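Local structure of alkaline phosphatase (Antarctic bacterium, 2W5V) at residues Ala110-Glu116 with Phe141-Ala145; Ile117-Ile123 with Thr371-Gln375; Ile123-Ala129 with Asp162-Gly168. The protein probably hydrolyses phosphate monoesters as an alkaline phosphatase, using zinc and magnesium ions at its active site. The protein carries 1 engineered substitution. One frame throughout, in Å; residues are numbered along the deposited sequence.

Interaction 1: Ala110-Glu116 with Phe141-Ala145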
loop_
_atom_site.group_PDB
_atom_site.type_symbol
_atom_site.label_atom_id
_atom_site.label_comp_id
_atom_site.label_asym_id
_atom_site.label_seq_id
_atom_site.Cartn_x
_atom_site.Cartn_y
_atom_site.Cartn_z
ATOM N N ALA B 110 -0.949 16.225 28.942
ATOM C CA ALA B 110 -2.129 15.795 28.200
ATOM C C ALA B 110 -2.412 16.733 27.030
ATOM O O ALA B 110 -2.144 17.939 27.084
ATOM C CB ALA B 110 -3.345 15.687 29.112
ATOM N N VAL B 111 -2.959 16.164 25.967
ATOM C CA VAL B 111 -3.348 16.945 24.813
ATOM C C VAL B 111 -4.814 16.629 24.507
ATOM O O VAL B 111 -5.276 15.509 24.743
ATOM C CB VAL B 111 -2.405 16.667 23.608
ATOM C CG1 VAL B 111 -2.019 15.207 23.560
ATOM C CG2 VAL B 111 -3.042 17.085 22.304
ATOM N N LYS B 112 -5.547 17.625 24.015
ATOM C CA LYS B 112 -6.971 17.462 23.721
ATOM C C LYS B 112 -7.208 16.477 22.576
ATOM O O LYS B 112 -6.620 16.611 21.508
ATOM C CB LYS B 112 -7.580 18.812 23.361
ATOM C CG LYS B 112 -9.094 18.813 23.228
ATOM C CD LYS B 112 -9.572 20.241 23.017
ATOM C CE LYS B 112 -11.088 20.359 23.017
ATOM N NZ LYS B 112 -11.496 21.772 22.737
ATOM N N SER B 113 -8.092 15.507 22.803
ATOM C CA SER B 113 -8.368 14.454 21.820
ATOM C C SER B 113 -9.591 14.748 20.955
ATOM O O SER B 113 -10.388 15.640 21.258
ATOM C CB SER B 113 -8.588 13.121 22.537
ATOM O OG SER B 113 -9.923 13.032 23.008
ATOM N N ILE B 114 -9.750 13.970 19.887
ATOM C CA ILE B 114 -10.886 14.135 18.987
ATOM C C ILE B 114 -12.203 13.798 19.700
ATOM O O ILE B 114 -13.246 14.383 19.407
ATOM C CB ILE B 114 -10.720 13.279 17.703
ATOM C CG1 ILE B 114 -11.727 13.712 16.626
ATOM C CG2 ILE B 114 -10.854 11.818 18.038
ATOM C CD1 ILE B 114 -11.548 15.151 16.153
ATOM N N VAL B 115 -12.158 12.861 20.641
ATOM C CA VAL B 115 -13.341 12.552 21.445
ATOM C C VAL B 115 -13.740 13.737 22.340
ATOM O O VAL B 115 -14.928 14.029 22.501
ATOM C CB VAL B 115 -13.131 11.273 22.291
ATOM C CG1 VAL B 115 -14.220 11.116 23.344
ATOM C CG2 VAL B 115 -13.081 10.042 21.384
ATOM N N GLU B 116 -12.754 14.413 22.930
ATOM C CA GLU B 116 -13.043 15.580 23.765
ATOM C C GLU B 116 -13.576 16.752 22.932
ATOM O O GLU B 116 -14.466 17.484 23.365
ATOM C CB GLU B 116 -11.801 15.983 24.576
ATOM C CG GLU B 116 -11.458 14.951 25.648
ATOM C CD GLU B 116 -10.043 15.078 26.218
ATOM O OE1 GLU B 116 -9.144 15.625 25.541
ATOM O OE2 GLU B 116 -9.829 14.598 27.352
ATOM N N PHE B 141 -8.136 7.045 22.831
ATOM C CA PHE B 141 -9.288 7.861 22.460
ATOM C C PHE B 141 -10.103 8.401 23.652
ATOM O O PHE B 141 -10.991 9.227 23.466
ATOM C CB PHE B 141 -10.182 7.115 21.461
ATOM C CG PHE B 141 -9.588 7.042 20.077
ATOM C CD1 PHE B 141 -8.602 6.112 19.785
ATOM C CD2 PHE B 141 -9.975 7.935 19.090
ATOM C CE1 PHE B 141 -8.023 6.055 18.526
ATOM C CE2 PHE B 141 -9.399 7.878 17.818
ATOM C CZ PHE B 141 -8.424 6.939 17.541
ATOM N N TYR B 142 -9.802 7.961 24.870
ATOM C CA TYR B 142 -10.549 8.474 26.024
ATOM C C TYR B 142 -9.720 8.765 27.274
ATOM O O TYR B 142 -10.226 9.378 28.208
ATOM C CB TYR B 142 -11.714 7.547 26.389
ATOM C CG TYR B 142 -11.289 6.194 26.928
ATOM C CD1 TYR B 142 -10.971 6.018 28.281
ATOM C CD2 TYR B 142 -11.213 5.096 26.091
ATOM C CE1 TYR B 142 -10.585 4.769 28.774
ATOM C CE2 TYR B 142 -10.835 3.858 26.566
ATOM C CZ TYR B 142 -10.525 3.693 27.903
ATOM O OH TYR B 142 -10.147 2.443 28.341
ATOM N N ALA B 143 -8.464 8.326 27.297
ATOM C CA ALA B 143 -7.624 8.500 28.478
ATOM C C ALA B 143 -6.372 9.325 28.209
ATOM O O ALA B 143 -6.001 9.559 27.063
ATOM C CB ALA B 143 -7.237 7.149 29.063
ATOM N N HIS B 144 -5.725 9.757 29.285
ATOM C CA HIS B 144 -4.438 10.435 29.193
ATOM C C HIS B 144 -3.503 9.851 30.241
ATOM O O HIS B 144 -3.675 10.093 31.431
ATOM C CB HIS B 144 -4.616 11.936 29.427
ATOM C CG HIS B 144 -5.601 12.572 28.499
ATOM N ND1 HIS B 144 -5.275 12.951 27.213
ATOM C CD2 HIS B 144 -6.908 12.887 28.660
ATOM C CE1 HIS B 144 -6.333 13.481 26.630
ATOM N NE2 HIS B 144 -7.341 13.451 27.485
ATOM N N ALA B 145 -2.527 9.066 29.799
ATOM C CA ALA B 145 -1.633 8.368 30.714
ATOM C C ALA B 145 -0.203 8.422 30.201
ATOM O O ALA B 145 0.029 8.434 29.004
ATOM C CB ALA B 145 -2.080 6.921 30.906
HETATM O O HOH W 1 -9.695 11.705 25.390
#

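Interaction 2: Ile117-Ile123 with Thr371-Gln375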
loop_
_atom_site.group_PDB
_atom_site.type_symbol
_atom_site.label_atom_id
_atom_site.label_comp_id
_atom_site.label_asym_id
_atom_site.label_seq_id
_atom_site.Cartn_x
_atom_site.Cartn_y
_atom_site.Cartn_z
ATOM N N ILE B 117 -13.034 16.922 21.732
ATOM C CA ILE B 117 -13.560 17.907 20.785
ATOM C C ILE B 117 -14.985 17.545 20.357
ATOM O O ILE B 117 -15.873 18.399 20.312
ATOM C CB ILE B 117 -12.637 18.017 19.545
ATOM C CG1 ILE B 117 -11.344 18.746 19.935
ATOM C CG2 ILE B 117 -13.357 18.720 18.388
ATOM C CD1 ILE B 117 -10.237 18.618 18.918
ATOM N N ALA B 118 -15.218 16.272 20.057
ATOM C CA ALA B 118 -16.546 15.854 19.623
ATOM C C ALA B 118 -17.580 16.209 20.695
ATOM O O ALA B 118 -18.642 16.775 20.403
ATOM C CB ALA B 118 -16.562 14.366 19.346
ATOM N N ALA B 119 -17.262 15.874 21.938
ATOM C CA ALA B 119 -18.165 16.136 23.053
ATOM C C ALA B 119 -18.510 17.618 23.139
ATOM O O ALA B 119 -19.668 17.977 23.326
ATOM C CB ALA B 119 -17.561 15.650 24.356
ATOM N N LEU B 120 -17.501 18.472 22.990
ATOM C CA LEU B 120 -17.699 19.915 23.044
ATOM C C LEU B 120 -18.497 20.448 21.857
ATOM O O LEU B 120 -18.996 21.576 21.901
ATOM C CB LEU B 120 -16.357 20.639 23.140
ATOM C CG LEU B 120 -15.688 20.531 24.513
ATOM C CD1 LEU B 120 -14.315 21.185 24.508
ATOM C CD2 LEU B 120 -16.576 21.140 25.591
ATOM N N ASN B 121 -18.612 19.643 20.799
ATOM C CA ASN B 121 -19.426 20.012 19.644
ATOM C C ASN B 121 -20.770 19.289 19.635
ATOM O O ASN B 121 -21.414 19.165 18.591
ATOM C CB ASN B 121 -18.670 19.747 18.330
ATOM C CG ASN B 121 -17.556 20.748 18.091
ATOM O OD1 ASN B 121 -17.715 21.700 17.325
ATOM N ND2 ASN B 121 -16.436 20.561 18.775
ATOM N N ASN B 122 -21.186 18.805 20.800
ATOM C CA ASN B 122 -22.459 18.100 20.923
ATOM C C ASN B 122 -22.507 16.822 20.081
ATOM O O ASN B 122 -23.565 16.429 19.595
ATOM C CB ASN B 122 -23.620 19.027 20.543
ATOM C CG ASN B 122 -24.975 18.472 20.954
ATOM O OD1 ASN B 122 -25.095 17.773 21.965
ATOM N ND2 ASN B 122 -26.005 18.785 20.171
ATOM N N ILE B 123 -21.357 16.176 19.908
ATOM C CA ILE B 123 -21.284 14.917 19.160
ATOM C C ILE B 123 -21.251 13.726 20.124
ATOM O O ILE B 123 -20.455 13.711 21.068
ATOM C CB ILE B 123 -20.010 14.873 18.294
ATOM C CG1 ILE B 123 -19.847 16.167 17.486
ATOM C CG2 ILE B 123 -20.006 13.648 17.381
ATOM C CD1 ILE B 123 -20.937 16.394 16.468
ATOM N N THR B 371 -14.992 17.898 9.176
ATOM C CA THR B 371 -16.198 18.000 9.999
ATOM C C THR B 371 -16.505 19.446 10.369
ATOM O O THR B 371 -17.637 19.768 10.712
ATOM C CB THR B 371 -16.062 17.261 11.326
ATOM O OG1 THR B 371 -14.988 17.843 12.081
ATOM C CG2 THR B 371 -15.824 15.763 11.098
ATOM N N LYS B 372 -15.487 20.298 10.330
ATOM C CA LYS B 372 -15.633 21.710 10.712
ATOM C C LYS B 372 -16.022 21.909 12.179
ATOM O O LYS B 372 -16.553 22.957 12.564
ATOM C CB LYS B 372 -16.587 22.431 9.745
ATOM C CG LYS B 372 -16.147 22.209 8.286
ATOM C CD LYS B 372 -16.987 22.937 7.253
ATOM C CE LYS B 372 -16.440 22.636 5.857
ATOM N NZ LYS B 372 -17.163 23.368 4.782
ATOM N N TRP B 373 -15.725 20.913 13.008
ATOM C CA TRP B 373 -15.948 21.049 14.444
ATOM C C TRP B 373 -15.071 22.159 15.032
ATOM O O TRP B 373 -13.964 22.405 14.541
ATOM C CB TRP B 373 -15.654 19.727 15.162
ATOM C CG TRP B 373 -16.601 18.629 14.802
ATOM C CD1 TRP B 373 -17.877 18.768 14.332
ATOM C CD2 TRP B 373 -16.365 17.222 14.915
ATOM N NE1 TRP B 373 -18.444 17.534 14.133
ATOM C CE2 TRP B 373 -17.537 16.567 14.485
ATOM C CE3 TRP B 373 -15.281 16.453 15.341
ATOM C CZ2 TRP B 373 -17.648 15.174 14.455
ATOM C CZ3 TRP B 373 -15.394 15.065 15.310
ATOM C CH2 TRP B 373 -16.570 14.444 14.870
ATOM N N ASN B 374 -15.570 22.833 16.068
ATOM C CA ASN B 374 -14.763 23.810 16.806
ATOM C C ASN B 374 -13.645 23.118 17.586
ATOM O O ASN B 374 -13.893 22.167 18.324
ATOM C CB ASN B 374 -15.620 24.615 17.787
ATOM C CG ASN B 374 -16.748 25.374 17.102
ATOM O OD1 ASN B 374 -17.919 25.163 17.403
ATOM N ND2 ASN B 374 -16.398 26.258 16.183
ATOM N N GLN B 375 -12.416 23.592 17.426
ATOM C CA GLN B 375 -11.283 22.981 18.117
ATOM C C GLN B 375 -11.247 23.426 19.577
ATOM O O GLN B 375 -10.577 22.807 20.403
ATOM C CB GLN B 375 -9.970 23.360 17.435
ATOM C CG GLN B 375 -9.590 24.821 17.621
ATOM C CD GLN B 375 -8.290 25.186 16.918
ATOM O OE1 GLN B 375 -7.745 24.398 16.134
ATOM N NE2 GLN B 375 -7.784 26.385 17.199
HETATM O O HOH W 2 -18.167 23.878 20.376
#

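Interaction 3: Ile123-Ala129 with Asp162-Gly168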
loop_
_atom_site.group_PDB
_atom_site.type_symbol
_atom_site.label_atom_id
_atom_site.label_comp_id
_atom_site.label_asym_id
_atom_site.label_seq_id
_atom_site.Cartn_x
_atom_site.Cartn_y
_atom_site.Cartn_z
ATOM N N ILE B 123 -21.357 16.176 19.908
ATOM C CA ILE B 123 -21.284 14.917 19.160
ATOM C C ILE B 123 -21.251 13.726 20.124
ATOM O O ILE B 123 -20.455 13.711 21.068
ATOM C CB ILE B 123 -20.010 14.873 18.294
ATOM C CG1 ILE B 123 -19.847 16.167 17.486
ATOM C CG2 ILE B 123 -20.006 13.648 17.381
ATOM C CD1 ILE B 123 -20.937 16.394 16.468
ATOM N N LYS B 124 -22.104 12.729 19.898
ATOM C CA LYS B 124 -22.061 11.490 20.687
ATOM C C LYS B 124 -20.864 10.604 20.271
ATOM O O LYS B 124 -20.548 10.496 19.088
ATOM C CB LYS B 124 -23.378 10.721 20.534
ATOM C CG LYS B 124 -24.579 11.372 21.228
ATOM C CD LYS B 124 -24.554 11.108 22.730
ATOM C CE LYS B 124 -25.747 11.733 23.436
ATOM N NZ LYS B 124 -25.735 13.215 23.324
ATOM N N THR B 125 -20.202 9.971 21.236
ATOM C CA THR B 125 -18.948 9.270 20.948
ATOM C C THR B 125 -18.944 7.817 21.418
ATOM O O THR B 125 -19.545 7.476 22.436
ATOM C CB THR B 125 -17.749 9.995 21.593
ATOM O OG1 THR B 125 -17.964 10.111 23.007
ATOM C CG2 THR B 125 -17.579 11.386 20.999
ATOM N N GLY B 126 -18.262 6.956 20.673
ATOM C CA GLY B 126 -18.175 5.561 21.051
ATOM C C GLY B 126 -16.861 4.901 20.671
ATOM O O GLY B 126 -16.194 5.304 19.714
ATOM N N VAL B 127 -16.501 3.864 21.421
ATOM C CA VAL B 127 -15.271 3.127 21.185
ATOM C C VAL B 127 -15.513 1.623 21.320
ATOM O O VAL B 127 -16.033 1.155 22.340
ATOM C CB VAL B 127 -14.183 3.574 22.164
ATOM C CG1 VAL B 127 -12.994 2.651 22.092
ATOM C CG2 VAL B 127 -13.771 5.009 21.861
ATOM N N VAL B 128 -15.146 0.874 20.287
ATOM C CA VAL B 128 -15.308 -0.578 20.276
ATOM C C VAL B 128 -13.955 -1.230 20.012
ATOM O O VAL B 128 -13.158 -0.698 19.228
ATOM C CB VAL B 128 -16.325 -1.013 19.192
ATOM C CG1 VAL B 128 -16.338 -2.524 19.037
ATOM C CG2 VAL B 128 -17.713 -0.490 19.533
ATOM N N ALA B 129 -13.686 -2.366 20.662
ATOM C CA ALA B 129 -12.403 -3.053 20.505
ATOM C C ALA B 129 -12.513 -4.546 20.808
ATOM O O ALA B 129 -13.360 -4.946 21.598
ATOM C CB ALA B 129 -11.366 -2.425 21.412
ATOM N N ASP B 162 -15.661 11.457 28.233
ATOM C CA ASP B 162 -16.889 11.961 27.632
ATOM C C ASP B 162 -17.628 10.878 26.838
ATOM O O ASP B 162 -18.713 11.120 26.307
ATOM C CB ASP B 162 -16.569 13.152 26.721
ATOM C CG ASP B 162 -16.027 14.348 27.490
ATOM O OD1 ASP B 162 -16.733 14.827 28.410
ATOM O OD2 ASP B 162 -14.905 14.811 27.167
ATOM N N LEU B 163 -17.039 9.688 26.765
ATOM C CA LEU B 163 -17.617 8.583 26.001
ATOM C C LEU B 163 -19.074 8.321 26.361
ATOM O O LEU B 163 -19.446 8.341 27.537
ATOM C CB LEU B 163 -16.816 7.305 26.225
ATOM C CG LEU B 163 -15.552 7.139 25.398
ATOM C CD1 LEU B 163 -14.958 5.769 25.671
ATOM C CD2 LEU B 163 -15.882 7.318 23.925
ATOM N N ASP B 164 -19.886 8.057 25.345
ATOM C CA ASP B 164 -21.292 7.734 25.541
ATOM C C ASP B 164 -21.536 6.238 25.397
ATOM O O ASP B 164 -22.525 5.709 25.903
ATOM C CB ASP B 164 -22.136 8.483 24.515
ATOM C CG ASP B 164 -21.981 9.993 24.631
ATOM O OD1 ASP B 164 -22.481 10.586 25.620
ATOM O OD2 ASP B 164 -21.358 10.588 23.727
ATOM N N PHE B 165 -20.625 5.562 24.701
ATOM C CA PHE B 165 -20.775 4.139 24.406
ATOM C C PHE B 165 -19.410 3.455 24.344
ATOM O O PHE B 165 -18.458 4.018 23.813
ATOM C CB PHE B 165 -21.486 3.977 23.057
ATOM C CG PHE B 165 -21.747 2.543 22.657
ATOM C CD1 PHE B 165 -22.992 1.966 22.868
ATOM C CD2 PHE B 165 -20.759 1.786 22.047
ATOM C CE1 PHE B 165 -23.242 0.650 22.484
ATOM C CE2 PHE B 165 -21.000 0.466 21.662
ATOM C CZ PHE B 165 -22.240 -0.100 21.879
ATOM N N PHE B 166 -19.312 2.237 24.866
ATOM C CA PHE B 166 -18.123 1.431 24.589
ATOM C C PHE B 166 -18.436 -0.051 24.671
ATOM O O PHE B 166 -19.413 -0.456 25.304
ATOM C CB PHE B 166 -16.944 1.809 25.506
ATOM C CG PHE B 166 -17.138 1.421 26.954
ATOM C CD1 PHE B 166 -16.827 0.141 27.394
ATOM C CD2 PHE B 166 -17.619 2.342 27.872
ATOM C CE1 PHE B 166 -17.001 -0.217 28.727
ATOM C CE2 PHE B 166 -17.794 1.992 29.203
ATOM C CZ PHE B 166 -17.482 0.709 29.631
ATOM N N ALA B 167 -17.609 -0.855 24.012
ATOM C CA ALA B 167 -17.750 -2.304 24.052
ATOM C C ALA B 167 -16.394 -2.948 23.835
ATOM O O ALA B 167 -15.690 -2.629 22.872
ATOM C CB ALA B 167 -18.732 -2.770 22.990
ATOM N N GLY B 168 -16.021 -3.846 24.740
ATOM C CA GLY B 168 -14.761 -4.552 24.620
ATOM C C GLY B 168 -14.560 -5.534 25.750
ATOM O O GLY B 168 -15.507 -5.857 26.469
HETATM O O HOH W 3 -19.624 12.784 23.500
#

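Interaction 1: Ala110-Glu116 with Phe141-Ala145
This is a polar contact with an apolar end, made where the loop leading into helix 114-120 meets the loop between helices 136-139 and 151-158. Its main polar element is a His-carboxylate hydrogen bond: His144 NE2 donates to Glu116 OE2 over 2.7 Å with an N-H...O angle of 166°, and the carboxylate oxygen lies near the plane of the imidazole, at its edge. The carboxylate is held in place by a capping box. Ser113, the N-cap residue, accepts through OG from Glu116 N (3.2 Å, 162°), while Glu116 OE1 accepts from Ser113 N (2.9 Å, 166°), so the same side chain closes the helix start and reaches the other loop with its second oxygen. The imidazole also packs against the incoming loop, with Val111 O 3.0 Å from His144 CE1 and Ala110 CB 3.8 Å from His144 ND1. His144 ND1 is hydrogen-bonded to Gly103 O. A water extends the polar zone, 2.7 Å from Ser113 OG and donating a weak bond to Phe141 O at 3.4 Å. Beyond it the contact turns apolar: Val115 CG2 lies 4.1 Å from Phe141 CB, and Ile114 CG2 lies 4.1 Å from Phe141 CD2. His144 is a magnesium ligand in a crystal structure of this protein; no magnesium is bound to it in this chain. Phe141 continues inward onto Phe91 of helix 86-93 and onto Phe250 and Met252 of strand 249-255.

Interaction 2: Ile117-Ile123 with Thr371-Gln375
The indole of Trp373 forms the apolar centre, packed against the last turn of helix 114-120 and the residues that follow it. Ile123 CG1 makes an off-centre CH-pi contact, 4.2 Å from the centroid of the five-membered ring of Trp373 and 30° off its normal, and approaches Trp373 CE2 to 3.8 Å. Ala118 CB sits 4.3 Å from Trp373 CZ3, and Ile117 CG2 reaches Trp373 CB at 4.1 Å. Over one face of the indole lies Asn121 CB, whose amide leads to the polar edge. There Asn121 OD1 accepts from Asn374 N (2.7 Å, 149°) and Asn121 ND2 donates to Asn374 O (3.0 Å, 167°), so one side-chain amide pairs with both backbone polar groups of one residue. The same Asn121 ND2 bonds back to Ile117 O (2.7 Å). At the outer limit a water donates to Leu120 O (2.9 Å) and Asn374 OD1 (3.2 Å). Within 371-375, Trp373 N donates to Thr371 OG1 (3.3 Å, 164°), an ST turn at the end of helix 362-371. Helix 114-120 ends in a Schellman motif (Ile123 N to Ala118 O 2.8 Å, Asn122 N to Ala119 O 3.1 Å, Asn122 at positive phi), and the C-terminal tail after helix 362-371 packs against that helix end.

Interaction 3: Ile123-Ala129 with Asp162-Gly168
Asp162 opens the segment at the margin, its O 3.5 Å from Thr125 OG1. Leu163 then brings CD2 to 3.7 Å from Val127 CG2. Asp164 bonds twice: its OD2 accepts from Thr125 N (2.8 Å, 160°), and its N donates to Thr125 O (3.0 Å, 151°). A water lies 2.8 Å from Asp164 OD2 and 2.7 Å from Ile123 O, while Asp164 OD1 forms a salt bridge with Arg209. Phe165 N reaches Thr125 O only weakly (3.2 Å, 130°), but Phe165 O accepts from Val127 N (3.1 Å). From here two neighbouring parallel strands of the central sheet of the alkaline phosphatase fold run together, their axes 4.6 Å apart at 1°. The Phe165 ring edge meets Val128 CG2, 4.0 Å from Phe165 CE2, on the face opposite Val127 and Phe166. Phe166 CA lies 3.1 Å from Val127 O, a CA-H...O contact. Ala167 N donates to Val127 O (3.1 Å), and Ala167 O accepts from Ala129 N (3.0 Å). Gly168 CA approaches Ala129 O at 3.4 Å.

In the fold
The three contacts follow one continuous run, 110-129, through the loop and helix 114-120 into strand 124-129. Centres of interactions 1 and 2 lie about 13 Å apart; that of interaction 3 is about 13 Å from the first and about 15 Å from the second. Ile123 belongs to both 2 and 3, and Ala118 CB packs 3.6 Å from Thr125 CG2. Interaction 1 alternates with both 2 and 3 along the chain, whereas 3 is nested inside the loop closed by 2. Interaction 1 ties the helix start to loop 141-145, interaction 2 its end to the C-terminal tail, and interaction 3 pairs the following strand within the central sheet, the Ala129 side chain about 7 Å from bound magnesium.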